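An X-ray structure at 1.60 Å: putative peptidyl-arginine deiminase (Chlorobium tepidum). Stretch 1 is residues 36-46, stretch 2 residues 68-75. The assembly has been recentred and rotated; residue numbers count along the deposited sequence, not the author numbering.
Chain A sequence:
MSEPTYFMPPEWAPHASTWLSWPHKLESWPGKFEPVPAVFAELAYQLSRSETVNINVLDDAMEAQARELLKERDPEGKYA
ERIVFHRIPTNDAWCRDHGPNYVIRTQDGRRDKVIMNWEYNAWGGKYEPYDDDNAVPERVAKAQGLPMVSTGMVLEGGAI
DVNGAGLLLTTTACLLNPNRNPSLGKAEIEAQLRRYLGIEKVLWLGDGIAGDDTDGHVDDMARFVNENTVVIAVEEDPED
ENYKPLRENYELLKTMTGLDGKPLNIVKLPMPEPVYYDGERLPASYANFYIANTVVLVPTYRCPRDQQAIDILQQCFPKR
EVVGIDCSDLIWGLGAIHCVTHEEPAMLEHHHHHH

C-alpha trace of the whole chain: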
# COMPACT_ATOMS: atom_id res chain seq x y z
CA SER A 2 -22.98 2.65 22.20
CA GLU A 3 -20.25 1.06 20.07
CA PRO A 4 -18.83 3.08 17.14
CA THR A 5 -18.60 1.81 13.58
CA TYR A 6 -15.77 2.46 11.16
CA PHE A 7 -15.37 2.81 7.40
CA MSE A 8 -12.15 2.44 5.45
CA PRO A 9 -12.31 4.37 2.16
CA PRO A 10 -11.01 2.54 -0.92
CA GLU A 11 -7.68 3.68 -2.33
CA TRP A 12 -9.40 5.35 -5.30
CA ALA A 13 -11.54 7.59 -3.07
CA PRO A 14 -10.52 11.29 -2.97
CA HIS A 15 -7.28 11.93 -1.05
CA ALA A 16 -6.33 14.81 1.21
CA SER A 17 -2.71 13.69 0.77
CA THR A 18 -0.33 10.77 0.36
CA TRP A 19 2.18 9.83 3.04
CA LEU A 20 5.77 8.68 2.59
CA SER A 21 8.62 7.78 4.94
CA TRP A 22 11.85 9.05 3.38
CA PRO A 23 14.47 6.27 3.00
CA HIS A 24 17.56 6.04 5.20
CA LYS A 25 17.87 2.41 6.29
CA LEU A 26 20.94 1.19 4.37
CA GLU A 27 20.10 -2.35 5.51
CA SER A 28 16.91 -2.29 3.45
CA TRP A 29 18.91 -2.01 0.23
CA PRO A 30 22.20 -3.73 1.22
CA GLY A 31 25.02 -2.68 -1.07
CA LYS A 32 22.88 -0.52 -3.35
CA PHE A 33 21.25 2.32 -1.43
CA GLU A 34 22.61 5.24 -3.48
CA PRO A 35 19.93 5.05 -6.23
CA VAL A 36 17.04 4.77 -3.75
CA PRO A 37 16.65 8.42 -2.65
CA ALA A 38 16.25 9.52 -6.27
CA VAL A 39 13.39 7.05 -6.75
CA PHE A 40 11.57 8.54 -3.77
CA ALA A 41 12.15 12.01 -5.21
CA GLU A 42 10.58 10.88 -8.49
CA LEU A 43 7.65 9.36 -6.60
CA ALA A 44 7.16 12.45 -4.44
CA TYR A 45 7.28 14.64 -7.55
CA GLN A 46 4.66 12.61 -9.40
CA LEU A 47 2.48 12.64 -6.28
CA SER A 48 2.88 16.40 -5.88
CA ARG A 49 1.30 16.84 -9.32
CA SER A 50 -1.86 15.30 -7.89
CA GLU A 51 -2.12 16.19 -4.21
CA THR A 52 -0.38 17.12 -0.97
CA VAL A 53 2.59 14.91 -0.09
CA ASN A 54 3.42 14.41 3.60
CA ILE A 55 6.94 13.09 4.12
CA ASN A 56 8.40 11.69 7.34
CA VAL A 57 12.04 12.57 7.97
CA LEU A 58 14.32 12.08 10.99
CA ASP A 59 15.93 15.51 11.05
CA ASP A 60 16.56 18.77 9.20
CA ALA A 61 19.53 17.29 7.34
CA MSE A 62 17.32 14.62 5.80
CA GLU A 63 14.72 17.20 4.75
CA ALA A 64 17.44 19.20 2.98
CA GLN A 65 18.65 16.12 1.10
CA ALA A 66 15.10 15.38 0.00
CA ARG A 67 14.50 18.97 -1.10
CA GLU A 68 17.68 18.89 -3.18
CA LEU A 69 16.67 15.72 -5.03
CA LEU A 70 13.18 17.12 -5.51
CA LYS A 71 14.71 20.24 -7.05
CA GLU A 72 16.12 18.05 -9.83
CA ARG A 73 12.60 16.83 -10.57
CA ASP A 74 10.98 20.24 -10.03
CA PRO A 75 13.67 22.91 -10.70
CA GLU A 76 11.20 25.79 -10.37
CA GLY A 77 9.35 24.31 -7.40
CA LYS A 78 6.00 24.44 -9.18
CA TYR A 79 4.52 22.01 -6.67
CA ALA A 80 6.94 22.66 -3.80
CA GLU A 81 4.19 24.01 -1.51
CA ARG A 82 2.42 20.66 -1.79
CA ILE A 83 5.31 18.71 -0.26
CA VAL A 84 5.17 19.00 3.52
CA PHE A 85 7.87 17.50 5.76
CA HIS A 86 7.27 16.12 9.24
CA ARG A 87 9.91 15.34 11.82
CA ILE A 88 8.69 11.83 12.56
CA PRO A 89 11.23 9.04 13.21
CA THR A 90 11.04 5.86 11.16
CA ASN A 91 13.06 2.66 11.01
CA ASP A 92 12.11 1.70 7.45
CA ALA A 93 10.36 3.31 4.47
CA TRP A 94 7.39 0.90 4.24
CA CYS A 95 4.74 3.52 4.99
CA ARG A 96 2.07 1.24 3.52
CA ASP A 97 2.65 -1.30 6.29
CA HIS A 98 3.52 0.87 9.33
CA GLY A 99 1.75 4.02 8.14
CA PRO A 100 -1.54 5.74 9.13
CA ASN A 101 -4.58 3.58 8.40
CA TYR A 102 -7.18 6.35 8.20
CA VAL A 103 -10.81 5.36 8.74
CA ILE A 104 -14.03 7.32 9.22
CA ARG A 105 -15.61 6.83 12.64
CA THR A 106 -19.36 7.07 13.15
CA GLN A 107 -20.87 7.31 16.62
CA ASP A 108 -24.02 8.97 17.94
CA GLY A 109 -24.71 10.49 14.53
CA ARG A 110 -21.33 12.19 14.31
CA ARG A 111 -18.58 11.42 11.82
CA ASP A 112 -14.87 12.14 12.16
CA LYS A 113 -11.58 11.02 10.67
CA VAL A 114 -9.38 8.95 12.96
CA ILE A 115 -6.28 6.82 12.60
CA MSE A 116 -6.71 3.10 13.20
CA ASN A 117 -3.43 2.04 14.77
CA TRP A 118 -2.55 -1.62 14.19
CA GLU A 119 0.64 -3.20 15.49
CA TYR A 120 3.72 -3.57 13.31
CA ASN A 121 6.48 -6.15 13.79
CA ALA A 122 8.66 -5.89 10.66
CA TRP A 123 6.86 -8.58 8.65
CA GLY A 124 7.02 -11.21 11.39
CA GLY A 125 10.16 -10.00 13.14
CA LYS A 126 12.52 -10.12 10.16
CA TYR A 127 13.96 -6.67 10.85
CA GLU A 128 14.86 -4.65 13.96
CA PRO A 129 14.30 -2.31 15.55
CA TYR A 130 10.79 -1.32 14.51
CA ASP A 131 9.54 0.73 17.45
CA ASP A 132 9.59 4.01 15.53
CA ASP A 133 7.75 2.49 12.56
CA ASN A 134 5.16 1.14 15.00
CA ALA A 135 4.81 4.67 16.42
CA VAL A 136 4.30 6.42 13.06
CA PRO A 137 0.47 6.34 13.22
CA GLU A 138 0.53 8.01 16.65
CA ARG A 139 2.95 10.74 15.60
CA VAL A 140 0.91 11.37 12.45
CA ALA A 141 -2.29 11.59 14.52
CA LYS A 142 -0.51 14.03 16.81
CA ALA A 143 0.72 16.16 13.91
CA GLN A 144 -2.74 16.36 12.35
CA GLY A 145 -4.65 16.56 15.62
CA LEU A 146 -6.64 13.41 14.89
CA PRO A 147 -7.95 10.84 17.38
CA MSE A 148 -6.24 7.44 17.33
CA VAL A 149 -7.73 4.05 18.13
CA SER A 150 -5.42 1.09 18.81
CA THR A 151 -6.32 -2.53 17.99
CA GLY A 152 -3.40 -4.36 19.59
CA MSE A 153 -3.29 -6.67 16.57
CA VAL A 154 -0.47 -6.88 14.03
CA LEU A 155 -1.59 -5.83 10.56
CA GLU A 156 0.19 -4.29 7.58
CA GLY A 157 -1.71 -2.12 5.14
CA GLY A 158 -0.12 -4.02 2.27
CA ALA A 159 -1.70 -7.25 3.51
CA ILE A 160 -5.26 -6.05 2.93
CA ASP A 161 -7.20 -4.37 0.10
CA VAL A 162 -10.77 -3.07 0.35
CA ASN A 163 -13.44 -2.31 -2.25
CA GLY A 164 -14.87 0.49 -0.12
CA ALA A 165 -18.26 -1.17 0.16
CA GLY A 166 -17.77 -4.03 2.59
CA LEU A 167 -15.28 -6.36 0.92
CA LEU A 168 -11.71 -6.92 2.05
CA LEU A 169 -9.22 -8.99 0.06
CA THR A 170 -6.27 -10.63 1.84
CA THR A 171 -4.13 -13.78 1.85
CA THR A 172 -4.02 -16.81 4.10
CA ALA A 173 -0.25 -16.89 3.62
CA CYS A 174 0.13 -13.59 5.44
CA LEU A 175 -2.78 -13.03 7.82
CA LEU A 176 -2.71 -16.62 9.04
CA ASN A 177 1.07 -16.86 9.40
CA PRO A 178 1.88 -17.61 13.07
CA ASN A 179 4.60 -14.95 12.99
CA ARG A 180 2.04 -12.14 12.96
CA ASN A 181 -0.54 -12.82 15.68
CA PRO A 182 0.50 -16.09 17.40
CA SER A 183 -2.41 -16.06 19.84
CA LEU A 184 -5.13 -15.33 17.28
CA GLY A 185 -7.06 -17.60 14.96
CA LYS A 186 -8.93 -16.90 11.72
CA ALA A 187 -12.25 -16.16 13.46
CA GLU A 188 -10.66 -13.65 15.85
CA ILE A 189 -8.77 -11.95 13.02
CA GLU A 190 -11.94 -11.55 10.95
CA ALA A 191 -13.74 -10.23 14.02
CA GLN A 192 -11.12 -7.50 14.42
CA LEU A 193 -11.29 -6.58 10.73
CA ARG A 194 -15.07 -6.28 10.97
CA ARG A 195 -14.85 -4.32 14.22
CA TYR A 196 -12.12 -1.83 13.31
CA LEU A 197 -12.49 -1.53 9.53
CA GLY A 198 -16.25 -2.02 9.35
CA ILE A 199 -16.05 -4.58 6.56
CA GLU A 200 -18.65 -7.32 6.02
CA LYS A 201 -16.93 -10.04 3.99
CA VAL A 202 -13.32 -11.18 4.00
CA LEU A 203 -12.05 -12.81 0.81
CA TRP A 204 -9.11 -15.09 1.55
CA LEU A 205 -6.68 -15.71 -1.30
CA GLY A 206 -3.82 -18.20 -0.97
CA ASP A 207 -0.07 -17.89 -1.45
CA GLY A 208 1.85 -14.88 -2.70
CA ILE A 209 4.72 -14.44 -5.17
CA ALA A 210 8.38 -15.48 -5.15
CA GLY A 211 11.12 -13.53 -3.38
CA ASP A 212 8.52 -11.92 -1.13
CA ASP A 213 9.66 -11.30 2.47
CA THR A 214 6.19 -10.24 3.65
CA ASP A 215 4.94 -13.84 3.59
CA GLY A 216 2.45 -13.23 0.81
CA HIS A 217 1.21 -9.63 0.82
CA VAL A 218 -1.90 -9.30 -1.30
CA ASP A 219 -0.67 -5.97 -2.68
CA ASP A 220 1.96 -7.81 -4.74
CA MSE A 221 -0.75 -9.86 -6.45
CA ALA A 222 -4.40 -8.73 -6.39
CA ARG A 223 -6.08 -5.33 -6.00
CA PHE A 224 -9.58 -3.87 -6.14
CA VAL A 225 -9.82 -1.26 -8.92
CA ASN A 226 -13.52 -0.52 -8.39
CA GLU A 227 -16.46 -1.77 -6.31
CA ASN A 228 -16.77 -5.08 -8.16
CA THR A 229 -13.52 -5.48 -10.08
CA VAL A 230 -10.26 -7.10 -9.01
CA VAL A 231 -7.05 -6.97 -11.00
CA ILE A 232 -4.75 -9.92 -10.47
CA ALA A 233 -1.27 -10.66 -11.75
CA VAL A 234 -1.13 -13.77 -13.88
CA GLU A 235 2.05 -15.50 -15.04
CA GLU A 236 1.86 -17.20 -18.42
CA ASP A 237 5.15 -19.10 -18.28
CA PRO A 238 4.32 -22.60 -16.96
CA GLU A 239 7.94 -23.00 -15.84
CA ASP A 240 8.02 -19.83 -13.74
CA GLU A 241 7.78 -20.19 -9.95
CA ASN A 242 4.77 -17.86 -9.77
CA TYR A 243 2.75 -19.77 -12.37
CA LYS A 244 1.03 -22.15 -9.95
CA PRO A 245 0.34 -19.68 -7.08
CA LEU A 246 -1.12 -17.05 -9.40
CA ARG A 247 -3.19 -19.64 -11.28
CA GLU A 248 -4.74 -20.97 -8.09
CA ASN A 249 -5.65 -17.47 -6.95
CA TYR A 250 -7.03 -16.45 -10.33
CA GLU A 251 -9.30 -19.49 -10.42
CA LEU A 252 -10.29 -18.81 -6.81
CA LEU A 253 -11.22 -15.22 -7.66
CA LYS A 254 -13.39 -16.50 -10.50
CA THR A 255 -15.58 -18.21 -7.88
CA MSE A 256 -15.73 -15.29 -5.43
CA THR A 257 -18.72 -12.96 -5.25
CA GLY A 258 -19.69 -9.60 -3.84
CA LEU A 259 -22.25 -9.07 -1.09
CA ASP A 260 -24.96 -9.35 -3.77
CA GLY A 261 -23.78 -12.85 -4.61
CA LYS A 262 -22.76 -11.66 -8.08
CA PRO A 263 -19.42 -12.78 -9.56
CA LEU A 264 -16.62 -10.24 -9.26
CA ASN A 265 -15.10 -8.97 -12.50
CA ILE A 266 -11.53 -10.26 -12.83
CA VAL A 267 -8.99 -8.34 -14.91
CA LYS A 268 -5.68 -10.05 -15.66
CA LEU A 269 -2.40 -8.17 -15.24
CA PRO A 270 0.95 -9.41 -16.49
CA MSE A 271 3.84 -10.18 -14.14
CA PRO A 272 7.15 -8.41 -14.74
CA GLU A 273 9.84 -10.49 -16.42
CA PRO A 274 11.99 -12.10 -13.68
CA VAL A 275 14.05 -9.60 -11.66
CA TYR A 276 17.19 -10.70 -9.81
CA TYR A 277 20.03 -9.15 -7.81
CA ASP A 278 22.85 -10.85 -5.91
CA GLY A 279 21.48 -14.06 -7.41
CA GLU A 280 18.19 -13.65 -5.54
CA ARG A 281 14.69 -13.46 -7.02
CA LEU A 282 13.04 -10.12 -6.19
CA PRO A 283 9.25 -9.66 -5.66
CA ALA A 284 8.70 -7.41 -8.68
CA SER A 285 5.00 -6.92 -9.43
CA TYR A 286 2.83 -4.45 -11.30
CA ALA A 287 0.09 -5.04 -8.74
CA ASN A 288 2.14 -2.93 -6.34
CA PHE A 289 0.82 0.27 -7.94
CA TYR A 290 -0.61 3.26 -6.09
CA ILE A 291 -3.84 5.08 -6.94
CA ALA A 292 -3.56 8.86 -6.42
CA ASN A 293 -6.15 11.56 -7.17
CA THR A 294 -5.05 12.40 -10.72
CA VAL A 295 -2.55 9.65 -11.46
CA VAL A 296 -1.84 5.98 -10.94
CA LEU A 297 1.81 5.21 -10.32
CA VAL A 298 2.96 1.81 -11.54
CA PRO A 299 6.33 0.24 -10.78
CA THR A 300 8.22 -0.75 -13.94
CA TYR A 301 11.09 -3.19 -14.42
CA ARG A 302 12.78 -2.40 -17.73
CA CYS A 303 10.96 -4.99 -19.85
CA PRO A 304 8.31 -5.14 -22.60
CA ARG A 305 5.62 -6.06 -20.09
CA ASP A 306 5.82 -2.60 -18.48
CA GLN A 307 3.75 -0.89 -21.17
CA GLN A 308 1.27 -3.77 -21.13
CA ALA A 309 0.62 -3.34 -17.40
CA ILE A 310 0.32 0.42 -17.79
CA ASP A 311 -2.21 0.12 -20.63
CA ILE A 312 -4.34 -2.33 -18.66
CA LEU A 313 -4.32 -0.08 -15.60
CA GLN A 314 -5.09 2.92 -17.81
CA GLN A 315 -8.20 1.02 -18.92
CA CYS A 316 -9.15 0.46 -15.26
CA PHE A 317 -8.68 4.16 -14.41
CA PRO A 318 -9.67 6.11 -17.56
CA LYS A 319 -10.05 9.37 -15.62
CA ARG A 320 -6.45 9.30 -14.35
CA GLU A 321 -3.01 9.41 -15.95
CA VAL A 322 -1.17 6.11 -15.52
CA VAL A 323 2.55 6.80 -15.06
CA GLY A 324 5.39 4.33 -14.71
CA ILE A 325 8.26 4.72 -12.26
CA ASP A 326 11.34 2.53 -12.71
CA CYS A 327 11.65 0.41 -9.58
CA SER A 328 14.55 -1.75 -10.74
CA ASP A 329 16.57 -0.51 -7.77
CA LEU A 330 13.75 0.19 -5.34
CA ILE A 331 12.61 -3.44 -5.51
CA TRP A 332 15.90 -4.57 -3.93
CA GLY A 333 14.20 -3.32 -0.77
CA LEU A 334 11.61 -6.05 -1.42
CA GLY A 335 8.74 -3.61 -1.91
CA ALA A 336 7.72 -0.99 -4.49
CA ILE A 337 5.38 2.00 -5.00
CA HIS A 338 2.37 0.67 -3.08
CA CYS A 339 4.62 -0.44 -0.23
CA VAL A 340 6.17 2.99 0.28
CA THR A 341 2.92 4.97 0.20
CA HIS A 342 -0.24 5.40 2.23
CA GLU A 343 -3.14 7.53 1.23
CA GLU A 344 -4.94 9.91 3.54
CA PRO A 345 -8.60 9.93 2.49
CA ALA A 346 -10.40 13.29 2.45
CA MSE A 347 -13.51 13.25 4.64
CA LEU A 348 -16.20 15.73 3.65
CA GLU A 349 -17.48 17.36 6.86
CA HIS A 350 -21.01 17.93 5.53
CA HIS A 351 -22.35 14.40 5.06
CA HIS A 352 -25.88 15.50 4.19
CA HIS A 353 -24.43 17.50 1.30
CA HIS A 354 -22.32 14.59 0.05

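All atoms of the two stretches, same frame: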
# COMPACT_ATOMS: atom_id res chain seq x y z
N VAL A 36 18.34 4.70 -4.42
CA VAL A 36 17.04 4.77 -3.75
C VAL A 36 16.43 6.15 -3.51
O VAL A 36 15.27 6.39 -3.85
CB VAL A 36 17.08 3.97 -2.43
CG1 VAL A 36 15.70 3.97 -1.77
CG2 VAL A 36 17.53 2.54 -2.72
N PRO A 37 17.19 7.08 -2.90
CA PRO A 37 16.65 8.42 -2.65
C PRO A 37 16.06 9.09 -3.89
O PRO A 37 15.02 9.73 -3.82
CB PRO A 37 17.85 9.18 -2.08
CG PRO A 37 19.03 8.43 -2.66
CD PRO A 37 18.60 7.01 -2.50
N ALA A 38 16.73 8.92 -5.03
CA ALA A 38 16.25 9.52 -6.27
C ALA A 38 14.89 8.95 -6.68
O ALA A 38 14.06 9.67 -7.24
CB ALA A 38 17.26 9.31 -7.39
N VAL A 39 14.66 7.67 -6.40
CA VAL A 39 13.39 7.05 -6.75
C VAL A 39 12.28 7.68 -5.90
O VAL A 39 11.18 7.94 -6.40
CB VAL A 39 13.41 5.52 -6.52
CG1 VAL A 39 12.10 4.91 -6.99
CG2 VAL A 39 14.57 4.91 -7.28
N PHE A 40 12.56 7.91 -4.63
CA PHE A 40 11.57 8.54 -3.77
C PHE A 40 11.29 9.96 -4.22
O PHE A 40 10.16 10.44 -4.12
CB PHE A 40 12.02 8.51 -2.30
CG PHE A 40 11.74 7.21 -1.61
CD1 PHE A 40 12.54 6.09 -1.84
CD2 PHE A 40 10.65 7.08 -0.76
CE1 PHE A 40 12.26 4.87 -1.22
CE2 PHE A 40 10.36 5.87 -0.14
CZ PHE A 40 11.16 4.76 -0.37
N ALA A 41 12.32 10.64 -4.73
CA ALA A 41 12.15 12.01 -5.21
C ALA A 41 11.23 11.99 -6.43
O ALA A 41 10.36 12.85 -6.58
CB ALA A 41 13.50 12.61 -5.58
N GLU A 42 11.41 11.00 -7.30
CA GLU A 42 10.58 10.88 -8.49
C GLU A 42 9.14 10.61 -8.08
O GLU A 42 8.21 11.20 -8.62
CB GLU A 42 11.09 9.74 -9.39
CG GLU A 42 10.29 9.57 -10.67
CD GLU A 42 10.88 8.53 -11.60
OE1 GLU A 42 10.31 8.32 -12.69
OE2 GLU A 42 11.91 7.92 -11.24
N LEU A 43 8.97 9.71 -7.11
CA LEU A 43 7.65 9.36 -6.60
C LEU A 43 6.98 10.57 -5.96
O LEU A 43 5.81 10.86 -6.25
CB LEU A 43 7.78 8.23 -5.58
CG LEU A 43 6.55 7.90 -4.72
CD1 LEU A 43 5.38 7.52 -5.61
CD2 LEU A 43 6.90 6.76 -3.78
N ALA A 44 7.71 11.27 -5.11
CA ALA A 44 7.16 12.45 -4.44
C ALA A 44 6.76 13.50 -5.47
O ALA A 44 5.72 14.14 -5.33
CB ALA A 44 8.19 13.03 -3.47
N TYR A 45 7.58 13.67 -6.50
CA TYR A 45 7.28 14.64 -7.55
C TYR A 45 5.98 14.28 -8.26
O TYR A 45 5.09 15.11 -8.39
CB TYR A 45 8.41 14.71 -8.58
CG TYR A 45 8.03 15.51 -9.80
CD1 TYR A 45 7.81 16.89 -9.73
CD2 TYR A 45 7.86 14.88 -11.04
CE1 TYR A 45 7.42 17.62 -10.85
CE2 TYR A 45 7.47 15.60 -12.16
CZ TYR A 45 7.25 16.96 -12.06
OH TYR A 45 6.87 17.68 -13.18
N GLN A 46 5.88 13.03 -8.72
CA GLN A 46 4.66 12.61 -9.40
C GLN A 46 3.45 12.81 -8.49
O GLN A 46 2.41 13.28 -8.94
CB GLN A 46 4.76 11.13 -9.82
CG GLN A 46 5.65 10.88 -11.03
CD GLN A 46 5.26 11.71 -12.24
OE1 GLN A 46 4.08 11.92 -12.51
NE2 GLN A 46 6.25 12.18 -12.99
N GLU A 68 16.71 18.76 -2.09
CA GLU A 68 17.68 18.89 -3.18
C GLU A 68 17.32 17.96 -4.33
O GLU A 68 17.29 18.37 -5.49
CB GLU A 68 19.09 18.58 -2.68
CG GLU A 68 20.15 18.65 -3.77
CD GLU A 68 20.28 20.03 -4.39
OE1 GLU A 68 20.94 20.15 -5.44
OE2 GLU A 68 19.74 21.00 -3.82
N LEU A 69 17.04 16.70 -4.01
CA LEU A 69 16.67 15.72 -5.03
C LEU A 69 15.37 16.12 -5.71
O LEU A 69 15.21 15.92 -6.92
CB LEU A 69 16.54 14.33 -4.39
CG LEU A 69 17.86 13.66 -4.00
CD1 LEU A 69 17.62 12.57 -2.98
CD2 LEU A 69 18.54 13.10 -5.25
N LEU A 70 14.45 16.69 -4.95
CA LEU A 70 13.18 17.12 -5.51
C LEU A 70 13.38 18.29 -6.46
O LEU A 70 12.62 18.47 -7.41
CB LEU A 70 12.20 17.51 -4.40
CG LEU A 70 11.56 16.32 -3.67
CD1 LEU A 70 10.83 16.80 -2.42
CD2 LEU A 70 10.60 15.62 -4.62
N LYS A 71 14.42 19.09 -6.21
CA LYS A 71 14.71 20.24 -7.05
C LYS A 71 15.15 19.79 -8.44
O LYS A 71 15.00 20.53 -9.42
CB LYS A 71 15.79 21.11 -6.40
CG LYS A 71 16.01 22.45 -7.09
CD LYS A 71 17.02 23.29 -6.32
CE LYS A 71 17.25 24.62 -7.01
NZ LYS A 71 15.99 25.41 -7.15
N GLU A 72 15.69 18.58 -8.54
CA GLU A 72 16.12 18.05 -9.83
C GLU A 72 14.90 17.61 -10.63
O GLU A 72 14.93 17.59 -11.87
CB GLU A 72 17.06 16.85 -9.65
CG GLU A 72 18.34 17.15 -8.89
CD GLU A 72 19.43 16.15 -9.18
OE1 GLU A 72 19.92 16.11 -10.33
OE2 GLU A 72 19.81 15.38 -8.26
N ARG A 73 13.83 17.26 -9.93
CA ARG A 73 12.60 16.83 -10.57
C ARG A 73 11.70 18.04 -10.83
O ARG A 73 10.96 18.08 -11.81
CB ARG A 73 11.85 15.84 -9.67
CG ARG A 73 12.67 14.65 -9.21
CD ARG A 73 12.99 13.69 -10.34
NE ARG A 73 13.70 12.51 -9.86
CZ ARG A 73 13.96 11.44 -10.60
NH1 ARG A 73 13.57 11.39 -11.87
NH2 ARG A 73 14.61 10.41 -10.08
N ASP A 74 11.79 19.03 -9.94
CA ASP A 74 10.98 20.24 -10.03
C ASP A 74 11.90 21.45 -9.79
O ASP A 74 11.87 22.07 -8.73
CB ASP A 74 9.90 20.20 -8.95
CG ASP A 74 8.77 21.18 -9.19
OD1 ASP A 74 8.93 22.10 -10.03
OD2 ASP A 74 7.72 21.03 -8.54
N PRO A 75 12.73 21.79 -10.79
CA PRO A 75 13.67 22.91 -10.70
C PRO A 75 13.08 24.26 -10.29
O PRO A 75 13.73 25.04 -9.59
CB PRO A 75 14.29 22.96 -12.10
CG PRO A 75 13.19 22.43 -12.97
CD PRO A 75 12.68 21.26 -12.16
O HOH W 1 14.08 8.77 -12.67
O HOH W 2 9.22 19.37 -13.47

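The most striking feature of this contact is that a charged residue, Arg73, serves as its principal knob. Its side chain sits in a hole formed by Ala38, Ala41, Glu42 and Tyr45 on the facing helix, and it loses more surface to the other stretch than any other residue of the pair, 124 of the 490 Å² buried in total. The chain leaves CA with chi1 and chi2 both in the m well and then runs extended, with chi3 in t, so that the guanidinium is laid back along the helix of stretch 1 toward its N-terminal part. There NH2 of Arg73 donates a hydrogen bond to the carbonyl O of Ala38 (3.0 Å, with an N-H...O angle of 133°). The same carbonyl oxygen also accepts the helical hydrogen bond from the backbone N of Glu42, at 3.0 Å, so the arginine takes up a second position on an acceptor already used within the helix.

Glu42 supports this arrangement in two ways. Its CB lies over one face of the guanidinium, 3.5 Å from CZ of Arg73, giving the flat group an aliphatic surface to rest on. Its carboxylate, carried outward by a fully extended side chain, forms a long salt bridge, OE2 of Glu42 to NH2 of Arg73 at 3.9 Å. The oxygen lies well out of the guanidinium plane and no N-H points at it, so the attraction is one of charge alone. A water supplies the directional link: it donates to OE2 of Glu42 (2.7 Å from the water O) and accepts from NH1 of Arg73 (2.8 Å from the water O).

The two helices cross at -57°, with their axes 8.7 Å apart at closest approach. Alanine at position 41 suits this proximity: its CA lies 5.2 Å from the CA of Leu70, and its methyl points toward stretch 2, where CB of Ala41 meets CB of Leu69 at 3.7 Å. Leu69 extends the apolar contact toward the start of stretch 1, its CD1 reaching CB of Pro37 at 3.5 Å. Leu70 starts out sideways, but the end of its side chain comes nearer, placing CD2 3.7 Å from CB of Ala44 and 3.4 Å from the carbonyl O of Ala41. The small side chains of Ala41 and Ala44 thus leave room for the branched leucines, and Ala41, Ala44 and Leu70 are all buried.

Tyr45 packs over the backbone of Arg73 and against Asp74. With chi1 in t, its ring places one face beneath the carbonyl O of Arg73, 3.7 Å from CE1 of Tyr45, while CB of Asp74 approaches CD1 of Tyr45 obliquely at 4.0 Å. The phenol combines an apolar ring for this packing with a polar tip: a second water lies 2.9 Å from OH of Tyr45 and donates to O of Arg73 at 2.7 Å, joining the hydroxyl to the backbone that the ring covers.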